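Local structure of ketol-acid reductoisomerase (NAD(+)) (uncultured archaeon GZfos26G2, 4XDY) at residues A26-S38 with V132-L146. The protein catalyses the magnesium-dependent alkyl migration and NADH-dependent reduction of (S)-2-acetolactate to (R)-2,3-dihydroxy-isovalerate in branched-chain amino-acid biosynthesis. Sequence-based numbering, arbitrary orientation.
Sequences AQGDAQANCLKDS and VAPKAPGTEERKAYL. With NAI (1,4-dihydronicotinamide adenine dinucleotide), chain E; HIO (N-hydroxy-N-isopropyloxamic acid), chain H; GOL (glycerol), chain G.
R142 and D37 supply the salt bridge between two Rossmann-domain helices, 26-37 and 138-146, whose axes run 16° apart. NH1 and NH2 of R142 both grip the single oxygen OD2 of D37, each at 2.8 Å, with OD2 near the guanidinium plane; the carboxylate is turned 45° against that plane. N33 CB lies over the centre of one guanidinium face and L146 CD2 toward the rim of the other, while NE and NH2 also donate to a glycerol, probably from the crystallisation liquor. Were R142 replaced by an alanine, D37 would probably lose its charge partner and a gap would be likely to open beside N33 and C34.

Y145 illustrates a mixed polar and aromatic contact. With CG anti to the backbone N (chi1 176°), its ring receives C34 CB over one face, offset toward the rim, in a CH-pi contact, and C34 SG touches Y145 CG at 3.4 Å in an oblique sulfur-aromatic contact. The Y145 hydroxyl donates to S38 OG (2.7 Å), which also bonds to A175 O.

The helices come close where A30 CB meets G138 O at 3.2 Å; G138 CA also approaches A26 O at 3.5 Å in a CA-H...O contact, backbone against backbone.

Nearer the cofactor, Q27 NE2 donates to the syn lone pair of E141 OE1 (2.7 Å), amide and carboxylate nearly coplanar. This bond probably fixes the amide's rotation, presenting OE1 for a weak bond from the nicotinamide N7N, while Q27 N binds the NADH phosphate oxygen O2N. Such chemistry is consistent with the interhelical bond helping to set the glutamine that meets the nicotinamide amide.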
loop_
_atom_site.group_PDB
_atom_site.type_symbol
_atom_site.label_atom_id
_atom_site.label_comp_id
_atom_site.label_asym_id
_atom_site.label_seq_id
_atom_site.Cartn_x
_atom_site.Cartn_y
_atom_site.Cartn_z
ATOM N N ALA A 26 20.435 -2.014 1.982
ATOM C CA ALA A 26 19.118 -1.453 2.410
ATOM C C ALA A 26 19.025 -1.510 3.943
ATOM O O ALA A 26 18.648 -0.522 4.590
ATOM C CB ALA A 26 17.994 -2.296 1.804
ATOM N N GLN A 27 19.329 -2.673 4.509
ATOM C CA GLN A 27 19.255 -2.856 5.953
ATOM C C GLN A 27 20.477 -2.266 6.717
ATOM O O GLN A 27 20.286 -1.638 7.745
ATOM C CB GLN A 27 19.035 -4.313 6.314
ATOM C CG GLN A 27 17.586 -4.799 6.082
ATOM C CD GLN A 27 16.518 -4.046 6.856
ATOM O OE1 GLN A 27 15.377 -3.870 6.376
ATOM N NE2 GLN A 27 16.857 -3.619 8.019
ATOM N N GLY A 28 21.681 -2.493 6.245
ATOM C CA GLY A 28 22.883 -2.043 6.942
ATOM C C GLY A 28 22.887 -0.525 7.047
ATOM O O GLY A 28 23.234 0.035 8.103
ATOM N N ASP A 29 22.526 0.155 5.956
ATOM C CA ASP A 29 22.453 1.620 5.930
ATOM C C ASP A 29 21.397 2.128 6.951
ATOM O O ASP A 29 21.706 2.929 7.890
ATOM C CB ASP A 29 22.275 2.118 4.476
ATOM C CG ASP A 29 22.328 3.629 4.319
ATOM O OD1 ASP A 29 22.083 4.423 5.277
ATOM O OD2 ASP A 29 22.521 4.088 3.177
ATOM N N ALA A 30 20.174 1.580 6.884
ATOM C CA ALA A 30 19.137 1.974 7.833
ATOM C C ALA A 30 19.540 1.673 9.259
ATOM O O ALA A 30 19.405 2.559 10.136
ATOM C CB ALA A 30 17.846 1.239 7.515
ATOM N N GLN A 31 19.974 0.449 9.505
ATOM C CA GLN A 31 20.212 -0.001 10.881
ATOM C C GLN A 31 21.431 0.754 11.490
ATOM O O GLN A 31 21.381 1.219 12.643
ATOM C CB GLN A 31 20.365 -1.475 11.022
ATOM C CG GLN A 31 19.051 -2.177 10.682
ATOM C CD GLN A 31 18.990 -3.664 11.039
ATOM O OE1 GLN A 31 18.423 -4.495 10.309
ATOM N NE2 GLN A 31 19.609 -4.000 12.081
ATOM N N ALA A 32 22.488 0.822 10.739
ATOM C CA ALA A 32 23.659 1.589 11.173
ATOM C C ALA A 32 23.359 3.037 11.566
ATOM O O ALA A 32 23.845 3.528 12.605
ATOM C CB ALA A 32 24.783 1.477 10.138
ATOM N N ASN A 33 22.563 3.729 10.773
ATOM C CA ASN A 33 22.250 5.085 11.055
ATOM C C ASN A 33 21.282 5.253 12.182
ATOM O O ASN A 33 21.384 6.216 12.931
ATOM C CB ASN A 33 21.753 5.787 9.814
ATOM C CG ASN A 33 22.907 6.169 8.883
ATOM O OD1 ASN A 33 23.622 7.133 9.168
ATOM N ND2 ASN A 33 23.174 5.359 7.836
ATOM N N CYS A 34 20.339 4.314 12.366
ATOM C CA CYS A 34 19.447 4.419 13.516
ATOM C C CYS A 34 20.238 4.168 14.818
ATOM O O CYS A 34 20.000 4.853 15.825
ATOM C CB CYS A 34 18.236 3.457 13.383
ATOM S SG CYS A 34 17.168 3.896 11.979
ATOM N N LEU A 35 21.121 3.181 14.784
ATOM C CA LEU A 35 21.945 2.850 15.916
ATOM C C LEU A 35 22.878 4.051 16.266
ATOM O O LEU A 35 22.956 4.472 17.426
ATOM C CB LEU A 35 22.779 1.634 15.672
ATOM C CG LEU A 35 22.028 0.275 15.735
ATOM C CD1 LEU A 35 22.915 -0.829 15.113
ATOM C CD2 LEU A 35 21.639 -0.127 17.136
ATOM N N LYS A 36 23.522 4.579 15.245
ATOM C CA LYS A 36 24.420 5.746 15.469
ATOM C C LYS A 36 23.655 6.977 16.026
ATOM O O LYS A 36 24.071 7.591 17.003
ATOM C CB LYS A 36 25.220 6.050 14.224
ATOM C CG LYS A 36 26.137 7.281 14.479
ATOM C CD LYS A 36 27.192 7.529 13.414
ATOM C CE LYS A 36 26.668 8.129 12.109
ATOM N NZ LYS A 36 26.130 9.530 12.104
ATOM N N ASP A 37 22.473 7.247 15.500
ATOM C CA ASP A 37 21.614 8.318 15.941
ATOM C C ASP A 37 21.141 8.149 17.378
ATOM O O ASP A 37 20.895 9.142 18.017
ATOM C CB ASP A 37 20.353 8.496 15.050
ATOM C CG ASP A 37 20.629 9.142 13.692
ATOM O OD1 ASP A 37 21.788 9.465 13.388
ATOM O OD2 ASP A 37 19.652 9.265 12.894
ATOM N N SER A 38 21.031 6.906 17.883
ATOM C CA SER A 38 20.658 6.584 19.236
ATOM C C SER A 38 21.873 6.525 20.153
ATOM O O SER A 38 21.717 6.196 21.296
ATOM C CB SER A 38 19.918 5.226 19.241
ATOM O OG SER A 38 18.636 5.470 18.695
ATOM N N VAL A 132 17.690 -9.894 15.094
ATOM C CA VAL A 132 16.774 -8.773 15.165
ATOM C C VAL A 132 16.215 -8.507 13.756
ATOM O O VAL A 132 16.935 -7.959 12.885
ATOM C CB VAL A 132 17.403 -7.541 15.819
ATOM C CG1 VAL A 132 17.846 -7.913 17.268
ATOM C CG2 VAL A 132 18.670 -7.019 15.065
ATOM N N ALA A 133 15.006 -8.980 13.521
ATOM C CA ALA A 133 14.433 -8.994 12.153
ATOM C C ALA A 133 13.362 -7.975 11.993
ATOM O O ALA A 133 12.286 -8.160 12.567
ATOM C CB ALA A 133 13.895 -10.365 11.842
ATOM N N PRO A 134 13.599 -6.865 11.207
ATOM C CA PRO A 134 12.564 -5.855 11.073
ATOM C C PRO A 134 11.567 -6.350 10.034
ATOM O O PRO A 134 12.000 -6.836 9.004
ATOM C CB PRO A 134 13.336 -4.599 10.573
ATOM C CG PRO A 134 14.508 -5.184 9.847
ATOM C CD PRO A 134 14.789 -6.529 10.403
ATOM N N LYS A 135 10.269 -6.108 10.253
ATOM C CA LYS A 135 9.203 -6.441 9.319
ATOM C C LYS A 135 8.984 -5.190 8.447
ATOM O O LYS A 135 7.963 -4.455 8.536
ATOM C CB LYS A 135 7.926 -6.871 10.100
ATOM C CG LYS A 135 8.121 -8.054 11.019
ATOM C CD LYS A 135 8.440 -9.362 10.310
ATOM C CE LYS A 135 9.918 -9.734 10.163
ATOM N NZ LYS A 135 10.255 -11.019 9.392
ATOM N N ALA A 136 10.044 -4.849 7.663
ATOM C CA ALA A 136 10.068 -3.613 6.936
ATOM C C ALA A 136 11.223 -3.578 5.949
ATOM O O ALA A 136 12.328 -4.045 6.243
ATOM C CB ALA A 136 10.233 -2.442 7.857
ATOM N N PRO A 137 10.963 -3.006 4.757
ATOM C CA PRO A 137 12.087 -2.640 3.915
ATOM C C PRO A 137 12.975 -1.519 4.562
ATOM O O PRO A 137 12.482 -0.605 5.220
ATOM C CB PRO A 137 11.435 -2.159 2.611
ATOM C CG PRO A 137 10.112 -1.650 3.064
ATOM C CD PRO A 137 9.701 -2.482 4.246
ATOM N N GLY A 138 14.259 -1.568 4.287
ATOM C CA GLY A 138 15.171 -0.752 5.056
ATOM C C GLY A 138 14.976 0.764 4.905
ATOM O O GLY A 138 15.149 1.506 5.870
ATOM N N THR A 139 14.595 1.217 3.697
ATOM C CA THR A 139 14.407 2.639 3.399
ATOM C C THR A 139 13.240 3.178 4.269
ATOM O O THR A 139 13.296 4.306 4.791
ATOM C CB THR A 139 14.121 2.888 1.917
ATOM O OG1 THR A 139 13.014 2.075 1.495
ATOM C CG2 THR A 139 15.410 2.544 1.056
ATOM N N GLU A 140 12.167 2.353 4.447
ATOM C CA GLU A 140 10.941 2.797 5.124
ATOM C C GLU A 140 11.137 2.673 6.662
ATOM O O GLU A 140 10.623 3.475 7.398
ATOM C CB GLU A 140 9.746 1.978 4.632
ATOM C CG GLU A 140 9.595 2.033 3.105
ATOM C CD GLU A 140 9.853 3.418 2.534
ATOM O OE1 GLU A 140 8.967 4.265 2.766
ATOM O OE2 GLU A 140 10.902 3.648 1.831
ATOM N N GLU A 141 11.984 1.751 7.058
ATOM C CA GLU A 141 12.495 1.592 8.440
ATOM C C GLU A 141 13.243 2.845 8.902
ATOM O O GLU A 141 12.968 3.403 10.004
ATOM C CB GLU A 141 13.410 0.374 8.498
ATOM C CG GLU A 141 14.142 0.162 9.808
ATOM C CD GLU A 141 15.146 -0.967 9.729
ATOM O OE1 GLU A 141 15.123 -1.719 8.728
ATOM O OE2 GLU A 141 15.974 -1.100 10.661
ATOM N N ARG A 142 14.121 3.355 8.046
ATOM C CA ARG A 142 14.829 4.552 8.373
ATOM C C ARG A 142 13.932 5.788 8.488
ATOM O O ARG A 142 14.008 6.509 9.458
ATOM C CB ARG A 142 15.949 4.782 7.353
ATOM C CG ARG A 142 16.671 6.132 7.582
ATOM C CD ARG A 142 17.404 6.093 8.921
ATOM N NE ARG A 142 18.342 7.236 9.022
ATOM C CZ ARG A 142 18.788 7.751 10.173
ATOM N NH1 ARG A 142 18.334 7.308 11.324
ATOM N NH2 ARG A 142 19.627 8.792 10.146
ATOM N N LYS A 143 12.976 5.909 7.579
ATOM C CA LYS A 143 11.988 6.941 7.602
ATOM C C LYS A 143 11.154 6.906 8.829
ATOM O O LYS A 143 10.899 7.983 9.450
ATOM C CB LYS A 143 11.077 6.866 6.393
ATOM C CG LYS A 143 11.675 7.427 5.116
ATOM C CD LYS A 143 10.633 7.394 3.991
ATOM C CE LYS A 143 9.556 8.455 4.218
ATOM N NZ LYS A 143 8.427 8.059 5.092
ATOM N N ALA A 144 10.688 5.703 9.200
ATOM C CA ALA A 144 9.907 5.585 10.424
ATOM C C ALA A 144 10.695 6.103 11.638
ATOM O O ALA A 144 10.124 6.815 12.517
ATOM C CB ALA A 144 9.447 4.116 10.657
ATOM N N TYR A 145 11.978 5.754 11.709
ATOM C CA TYR A 145 12.796 6.161 12.834
ATOM C C TYR A 145 12.923 7.707 12.853
ATOM O O TYR A 145 12.706 8.344 13.889
ATOM C CB TYR A 145 14.173 5.524 12.706
ATOM C CG TYR A 145 15.164 5.933 13.754
ATOM C CD1 TYR A 145 15.808 7.164 13.680
ATOM C CD2 TYR A 145 15.438 5.139 14.821
ATOM C CE1 TYR A 145 16.713 7.577 14.679
ATOM C CE2 TYR A 145 16.330 5.525 15.810
ATOM C CZ TYR A 145 16.993 6.758 15.698
ATOM O OH TYR A 145 17.916 7.126 16.680
ATOM N N LEU A 146 13.142 8.277 11.681
ATOM C CA LEU A 146 13.327 9.748 11.565
ATOM C C LEU A 146 12.021 10.456 11.861
ATOM O O LEU A 146 12.037 11.577 12.342
ATOM C CB LEU A 146 13.815 10.108 10.188
ATOM C CG LEU A 146 15.311 9.715 9.987
ATOM C CD1 LEU A 146 15.692 10.036 8.553
ATOM C CD2 LEU A 146 16.250 10.397 11.009
HETATM P PA NAI E . 22.008 -5.884 0.291
HETATM O O1A NAI E . 21.637 -6.768 -0.910
HETATM O O2A NAI E . 21.546 -4.494 0.347
HETATM O O5B NAI E . 23.591 -6.105 0.500
HETATM C C5B NAI E . 24.307 -5.316 1.493
HETATM C C4B NAI E . 25.684 -4.900 0.891
HETATM O O4B NAI E . 26.413 -6.114 0.752
HETATM C C3B NAI E . 25.707 -4.258 -0.521
HETATM O O3B NAI E . 25.305 -2.894 -0.385
HETATM C C2B NAI E . 27.136 -4.502 -0.958
HETATM O O2B NAI E . 27.937 -3.409 -0.506
HETATM C C1B NAI E . 27.477 -5.799 -0.182
HETATM N N9A NAI E . 27.623 -6.927 -1.086
HETATM C C8A NAI E . 26.708 -7.226 -2.104
HETATM N N7A NAI E . 27.124 -8.305 -2.753
HETATM C C5A NAI E . 28.304 -8.676 -2.189
HETATM C C6A NAI E . 29.280 -9.719 -2.441
HETATM N N6A NAI E . 29.123 -10.608 -3.432
HETATM N N1A NAI E . 30.365 -9.841 -1.630
HETATM C C2A NAI E . 30.578 -8.953 -0.636
HETATM N N3A NAI E . 29.753 -7.969 -0.325
HETATM C C4A NAI E . 28.610 -7.774 -1.079
HETATM O O3 NAI E . 21.443 -6.705 1.656
HETATM P PN NAI E . 19.942 -6.422 2.317
HETATM O O1N NAI E . 18.869 -6.566 1.256
HETATM O O2N NAI E . 20.061 -5.157 3.056
HETATM O O5D NAI E . 19.878 -7.760 3.159
HETATM C C5D NAI E . 20.653 -7.848 4.402
HETATM C C4D NAI E . 20.024 -8.901 5.385
HETATM O O4D NAI E . 18.815 -8.254 5.830
HETATM C C3D NAI E . 19.571 -10.208 4.764
HETATM O O3D NAI E . 19.725 -11.276 5.707
HETATM C C2D NAI E . 18.071 -10.020 4.438
HETATM O O2D NAI E . 17.288 -11.207 4.325
HETATM C C1D NAI E . 17.660 -9.151 5.607
HETATM N N1N NAI E . 16.479 -8.289 5.476
HETATM C C2N NAI E . 16.437 -7.406 4.455
HETATM C C3N NAI E . 15.388 -6.570 4.304
HETATM C C7N NAI E . 15.427 -5.577 3.275
HETATM O O7N NAI E . 16.124 -5.597 2.213
HETATM N N7N NAI E . 14.836 -4.460 3.616
HETATM C C4N NAI E . 14.317 -6.631 5.277
HETATM C C5N NAI E . 14.534 -7.427 6.446
HETATM C C6N NAI E . 15.608 -8.259 6.480
HETATM C C1 HIO H . 13.157 -9.040 2.473
HETATM O O11 HIO H . 13.676 -10.188 2.453
HETATM O O12 HIO H . 13.517 -7.994 1.841
HETATM C C2 HIO H . 12.023 -8.987 3.498
HETATM O O2 HIO H . 11.973 -9.908 4.354
HETATM N N3 HIO H . 11.042 -8.105 3.452
HETATM O O3 HIO H . 10.216 -7.898 4.641
HETATM C C4 HIO H . 10.772 -7.274 2.318
HETATM C C41 HIO H . 9.278 -7.375 1.983
HETATM C C42 HIO H . 11.228 -5.872 2.704
HETATM C C1 GOL G . 22.159 7.860 5.593
HETATM O O1 GOL G . 21.775 6.877 4.639
HETATM C C2 GOL G . 20.902 8.478 6.181
HETATM O O2 GOL G . 20.210 7.478 6.982
HETATM C C3 GOL G . 21.343 9.682 7.048
HETATM O O3 GOL G . 20.245 10.271 7.767
#